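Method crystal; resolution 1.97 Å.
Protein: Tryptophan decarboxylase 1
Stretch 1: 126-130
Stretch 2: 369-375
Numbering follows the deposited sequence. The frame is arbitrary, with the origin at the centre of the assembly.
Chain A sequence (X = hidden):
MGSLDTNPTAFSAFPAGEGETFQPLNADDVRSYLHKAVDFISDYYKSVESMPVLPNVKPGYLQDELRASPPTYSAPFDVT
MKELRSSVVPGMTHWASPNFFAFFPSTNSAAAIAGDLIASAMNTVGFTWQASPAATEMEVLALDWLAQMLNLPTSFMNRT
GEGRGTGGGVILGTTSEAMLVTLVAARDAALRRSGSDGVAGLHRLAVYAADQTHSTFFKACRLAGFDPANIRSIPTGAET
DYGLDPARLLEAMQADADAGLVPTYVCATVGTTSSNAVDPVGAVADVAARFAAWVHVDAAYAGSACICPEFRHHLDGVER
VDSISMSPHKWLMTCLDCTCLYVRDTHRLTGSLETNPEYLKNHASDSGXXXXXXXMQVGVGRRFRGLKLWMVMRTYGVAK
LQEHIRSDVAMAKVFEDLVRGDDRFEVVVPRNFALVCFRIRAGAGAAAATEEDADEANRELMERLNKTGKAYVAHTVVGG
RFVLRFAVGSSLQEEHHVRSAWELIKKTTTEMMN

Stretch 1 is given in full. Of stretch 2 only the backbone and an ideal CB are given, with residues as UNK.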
# COMPACT_ATOMS: atom_id res chain seq x y z
N GLY A 126 -11.00 -0.29 5.76
CA GLY A 126 -11.79 -1.50 5.62
C GLY A 126 -11.14 -2.81 6.03
O GLY A 126 -11.21 -3.78 5.28
N PHE A 127 -10.54 -2.86 7.23
CA PHE A 127 -9.89 -4.09 7.67
C PHE A 127 -10.88 -5.24 7.83
O PHE A 127 -10.55 -6.40 7.57
CB PHE A 127 -9.12 -3.87 8.98
CG PHE A 127 -9.69 -2.81 9.91
CD1 PHE A 127 -10.86 -3.03 10.62
CD2 PHE A 127 -8.98 -1.64 10.14
CE1 PHE A 127 -11.34 -2.06 11.51
CE2 PHE A 127 -9.46 -0.67 11.02
CZ PHE A 127 -10.64 -0.87 11.71
N THR A 128 -12.11 -4.94 8.27
CA THR A 128 -13.18 -5.91 8.34
C THR A 128 -14.37 -5.42 7.52
O THR A 128 -14.50 -4.22 7.23
CB THR A 128 -13.65 -6.17 9.79
OG1 THR A 128 -14.15 -4.96 10.36
CG2 THR A 128 -12.51 -6.74 10.67
N TRP A 129 -15.22 -6.38 7.14
CA TRP A 129 -16.50 -6.07 6.51
C TRP A 129 -17.29 -5.07 7.36
O TRP A 129 -17.78 -4.06 6.86
CB TRP A 129 -17.29 -7.37 6.29
CG TRP A 129 -18.68 -7.16 5.72
CD1 TRP A 129 -19.04 -7.16 4.40
CD2 TRP A 129 -19.89 -6.93 6.46
NE1 TRP A 129 -20.39 -6.91 4.27
CE2 TRP A 129 -20.94 -6.79 5.52
CE3 TRP A 129 -20.19 -6.86 7.82
CZ2 TRP A 129 -22.27 -6.56 5.90
CZ3 TRP A 129 -21.52 -6.60 8.20
CH2 TRP A 129 -22.54 -6.46 7.24
N GLN A 130 -17.39 -5.32 8.67
CA GLN A 130 -18.19 -4.46 9.53
C GLN A 130 -17.63 -3.05 9.59
O GLN A 130 -18.41 -2.08 9.70
CB GLN A 130 -18.26 -5.05 10.94
CG GLN A 130 -19.16 -4.26 11.88
CD GLN A 130 -20.58 -4.15 11.36
OE1 GLN A 130 -20.94 -3.20 10.64
NE2 GLN A 130 -21.40 -5.12 11.72
N UNK A 369 -19.60 -15.61 7.27
CA UNK A 369 -20.25 -15.30 6.01
C UNK A 369 -19.59 -14.15 5.25
O UNK A 369 -20.01 -13.85 4.13
CB UNK A 369 -21.72 -14.96 6.27
N UNK A 370 -18.57 -13.51 5.82
CA UNK A 370 -17.83 -12.44 5.16
C UNK A 370 -16.35 -12.79 5.18
O UNK A 370 -15.88 -13.53 6.04
CB UNK A 370 -18.08 -11.09 5.84
N UNK A 371 -15.61 -12.25 4.21
CA UNK A 371 -14.15 -12.30 4.26
C UNK A 371 -13.64 -10.93 4.67
O UNK A 371 -13.93 -9.93 4.00
CB UNK A 371 -13.56 -12.73 2.92
N UNK A 372 -12.95 -10.87 5.81
CA UNK A 372 -12.30 -9.63 6.23
C UNK A 372 -10.98 -9.53 5.49
O UNK A 372 -10.14 -10.44 5.58
CB UNK A 372 -12.09 -9.58 7.74
N UNK A 373 -10.80 -8.45 4.72
CA UNK A 373 -9.70 -8.42 3.77
C UNK A 373 -8.35 -8.15 4.43
O UNK A 373 -7.32 -8.35 3.79
CB UNK A 373 -9.97 -7.36 2.70
N UNK A 374 -8.33 -7.77 5.71
CA UNK A 374 -7.06 -7.83 6.44
C UNK A 374 -6.47 -9.24 6.43
O UNK A 374 -5.25 -9.39 6.57
CB UNK A 374 -7.26 -7.36 7.88
N UNK A 375 -7.29 -10.27 6.25
CA UNK A 375 -6.82 -11.65 6.27
C UNK A 375 -6.34 -12.11 4.90
O UNK A 375 -5.98 -13.28 4.75
CB UNK A 375 -7.93 -12.58 6.77

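Position 369 begins the stretch out of reach of stretch 1. Its ideal CB has nothing of that stretch within 5.5 Å. The contact sets no demand here, and almost any side chain would suit, polar ones included. The deposited residue is Glu-369. It is exposed, and its side chain makes no contact with stretch 1.

Position 370 is different. The backbone is extended (phi/psi -126/154), and CA-to-CB points toward stretch 1. The ideal CB lies 3.8 Å from CB of Trp-129, beside the indole. An aromatic ring face offers a flat apolar surface and no strong polar partner. A compact aliphatic side chain, such as valine, isoleucine or leucine, would suit it, and the extended backbone is comfortable for a beta-branched one. The residue is Val-370, with chi1 in the m well. Its CG1 sits 3.6 Å from CG of Trp-129. The same methyl lies 3.7 Å from the centroid of the five-membered ring and 15° off the ring normal, so this is a CH-pi contact over the face.

Position 371 is again extended, but CA-to-CB points away. Stretch 1 offers it nothing within 5.5 Å. Many residues would do, and small polar or beta-branched ones fit the backbone. The residue is Thr-371, which makes no contact with stretch 1.

At position 372 CA-to-CB points sideways. The ideal CB is 3.9 Å from CA of Thr-128 and 4.5 Å from N of Trp-129. The amide groups of Trp-129 and Gln-130 are donors on this side, so a short acceptor is wanted. Aspartate or asparagine would suit, and perhaps serine. The residue is Asp-372, with chi1 in the m well, and its end comes nearer to stretch 1. Trp-129 N donates to Asp-372 OD1 at 2.9 Å, with a nearly straight angle of 161°. A water extends the pattern: it donates to Asp-372 OD1 (3.0 Å) and accepts from Gln-130 N (2.9 Å). One carboxylate oxygen thus serves two successive amides, one directly and one through water.

At position 373 CB points sideways, 4.6 Å from O of Gly-126. The side chain is loosely constrained by stretch 1, and a range of apolar residues could fit. The residue is Leu-373, whose CB stays 4.7 Å from O of Gly-126, its nearest approach to stretch 1. Its backbone does more: a water accepts from Leu-373 N (2.9 Å) and donates to Gly-126 O (2.9 Å).

At position 374 CA-to-CB points toward stretch 1, with its ideal CB 3.4 Å from O of Phe-127. Its backbone N donates to Phe-127 O at 3.2 Å, a bond any residue but proline could make. A flexible chain that can turn aside would suit, such as lysine, glutamine or methionine. The residue is Lys-374. Its CE passes 4.2 Å from CG2 of Thr-128, and its end leads away.

Position 375 has no neighbour in stretch 1, so polar residues are acceptable. The residue is Asp-375. Its OD1 forms a salt bridge with Lys-374 NZ at 2.9 Å.

Stretch 2 (369-375) EVTDLKD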
# COMPACT_ATOMS: atom_id res chain seq x y z
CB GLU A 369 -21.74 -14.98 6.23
CG GLU A 369 -22.60 -16.17 6.75
CD GLU A 369 -22.74 -17.36 5.77
OE1 GLU A 369 -22.24 -17.31 4.62
OE2 GLU A 369 -23.36 -18.38 6.17
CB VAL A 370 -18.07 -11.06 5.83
CG1 VAL A 370 -19.52 -10.68 5.77
CG2 VAL A 370 -17.58 -11.07 7.30
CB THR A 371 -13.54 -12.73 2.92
OG1 THR A 371 -13.96 -14.06 2.60
CG2 THR A 371 -12.00 -12.76 3.02
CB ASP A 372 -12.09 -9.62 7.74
CG ASP A 372 -13.41 -9.75 8.50
OD1 ASP A 372 -14.34 -8.98 8.19
OD2 ASP A 372 -13.51 -10.62 9.39
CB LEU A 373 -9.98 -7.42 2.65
CG LEU A 373 -11.16 -7.90 1.77
CD1 LEU A 373 -11.64 -6.84 0.79
CD2 LEU A 373 -10.85 -9.19 1.05
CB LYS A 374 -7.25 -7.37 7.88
CG LYS A 374 -8.15 -8.29 8.71
CD LYS A 374 -8.14 -7.83 10.17
CE LYS A 374 -8.90 -8.78 11.06
NZ LYS A 374 -8.09 -10.03 11.26
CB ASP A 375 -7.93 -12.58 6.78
CG ASP A 375 -8.34 -12.30 8.23
OD1 ASP A 375 -7.55 -11.74 9.01
OD2 ASP A 375 -9.47 -12.66 8.59
O HOH W 1 -12.67 -6.24 5.04
O HOH W 2 -16.85 -8.04 9.58
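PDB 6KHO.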